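Local coordinates for protein putative cytochrome P450 120 (Synechocystis sp., PDB 2VE3) that binds heme and retinoic acid and probably acts as a cytochrome P450 monooxygenase, inserting an oxygen atom into its substrate, at residues 365-368 / 372-375. Numbering follows the deposited sequence.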
loop_
_atom_site.group_PDB
_atom_site.type_symbol
_atom_site.label_atom_id
_atom_site.label_comp_id
_atom_site.label_asym_id
_atom_site.label_seq_id
_atom_site.Cartn_x
_atom_site.Cartn_y
_atom_site.Cartn_z
ATOM N N GLU A 365 -20.541 5.717 7.632
ATOM C CA GLU A 365 -21.352 6.941 7.599
ATOM C C GLU A 365 -20.540 8.230 7.719
ATOM O O GLU A 365 -21.098 9.301 7.595
ATOM C CB GLU A 365 -22.431 6.935 8.700
ATOM C CG GLU A 365 -23.356 5.731 8.693
ATOM C CD GLU A 365 -24.204 5.645 7.441
ATOM O OE1 GLU A 365 -24.853 6.648 7.085
ATOM O OE2 GLU A 365 -24.227 4.574 6.811
ATOM N N ARG A 366 -19.237 8.131 7.987
ATOM C CA ARG A 366 -18.370 9.305 7.994
ATOM C C ARG A 366 -18.202 9.831 6.570
ATOM O O ARG A 366 -17.960 11.021 6.366
ATOM C CB ARG A 366 -16.986 8.990 8.589
ATOM C CG ARG A 366 -16.948 8.353 9.974
ATOM C CD ARG A 366 -15.493 7.946 10.313
ATOM N NE ARG A 366 -15.355 7.083 11.490
ATOM C CZ ARG A 366 -15.286 7.509 12.750
ATOM N NH1 ARG A 366 -15.382 8.800 13.027
ATOM N NH2 ARG A 366 -15.150 6.640 13.746
ATOM N N PHE A 367 -18.329 8.942 5.589
ATOM C CA PHE A 367 -18.093 9.294 4.185
ATOM C C PHE A 367 -19.391 9.503 3.376
ATOM O O PHE A 367 -19.348 9.780 2.167
ATOM C CB PHE A 367 -17.120 8.286 3.536
ATOM C CG PHE A 367 -15.774 8.261 4.212
ATOM C CD1 PHE A 367 -14.780 9.168 3.838
ATOM C CD2 PHE A 367 -15.531 7.397 5.276
ATOM C CE1 PHE A 367 -13.564 9.192 4.481
ATOM C CE2 PHE A 367 -14.316 7.415 5.927
ATOM C CZ PHE A 367 -13.325 8.325 5.523
ATOM N N THR A 368 -20.524 9.365 4.067
ATOM C CA THR A 368 -21.859 9.712 3.556
ATOM C C THR A 368 -21.858 11.206 3.310
ATOM O O THR A 368 -21.374 11.943 4.165
ATOM C CB THR A 368 -22.962 9.377 4.615
ATOM O OG1 THR A 368 -23.094 7.962 4.741
ATOM C CG2 THR A 368 -24.336 9.962 4.246
ATOM N N SER A 372 -19.214 13.459 8.917
ATOM C CA SER A 372 -18.105 14.138 9.586
ATOM C C SER A 372 -16.829 14.290 8.742
ATOM O O SER A 372 -16.131 15.308 8.842
ATOM C CB SER A 372 -17.795 13.449 10.921
ATOM O OG SER A 372 -17.744 12.040 10.773
ATOM N N ALA A 373 -16.545 13.290 7.912
ATOM C CA ALA A 373 -15.309 13.243 7.137
ATOM C C ALA A 373 -15.338 14.075 5.850
ATOM O O ALA A 373 -14.286 14.343 5.260
ATOM C CB ALA A 373 -14.936 11.791 6.829
ATOM N N THR A 374 -16.536 14.488 5.432
ATOM C CA THR A 374 -16.736 15.233 4.183
ATOM C C THR A 374 -16.389 16.720 4.294
ATOM O O THR A 374 -15.867 17.315 3.346
ATOM C CB THR A 374 -18.183 15.134 3.699
ATOM O OG1 THR A 374 -19.038 15.688 4.702
ATOM C CG2 THR A 374 -18.569 13.672 3.432
ATOM N N HIS A 375 -16.703 17.337 5.426
ATOM C CA HIS A 375 -16.261 18.710 5.634
ATOM C C HIS A 375 -15.135 18.838 6.663
ATOM O O HIS A 375 -15.028 19.853 7.345
ATOM C CB HIS A 375 -17.428 19.704 5.876
ATOM C CG HIS A 375 -18.634 19.110 6.545
ATOM N ND1 HIS A 375 -19.838 18.940 5.889
ATOM C CD2 HIS A 375 -18.829 18.675 7.814
ATOM C CE1 HIS A 375 -20.718 18.409 6.722
ATOM N NE2 HIS A 375 -20.130 18.235 7.895
HETATM O O HOH W 1 -15.117 11.267 10.881
#
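Arg-366 meets Ser-372 and Ala-373 at its base and through a water near its tip, a worked example of one residue tying a loop that folds back on itself to a charge network. Its CB lies 3.8 Å from Ser-372 OG and also rests against Ala-373 CB; CG, the next atom out, still touches that OG. With CG anti to the carbonyl carbon (chi1 -54°) and the chain extended to NE, CD carries the guanidinium away from 372-375. NE pairs with Glu-310 of helix 302-314, and NH2 is held by the carbonyl oxygens of Asp-358 and Lys-361. NH1 donates to Pro-357 O and, over a longer 3.3 Å, to a water at the in-plane edge of the group. That water is 2.7 Å from Ser-372 OG, closing a bridge between the side chains. The backbone also joins directly: Ala-373 N donates to Arg-366 O at 3.1 Å, somewhat bent (142° at the hydrogen). Beside this bond, Ala-373 CB sits over one face of the Phe-367 ring, 4.0 Å from its centroid, in a CH-pi contact. Glu-365, Arg-366 and Phe-367 are the last three residues of the PERF sequence of P450 enzymes, and Arg-366 with Glu-310 and Arg-313 of the ExxR motif forms the E-R-R triad, which fastens the meander to helix 302-314, the K helix.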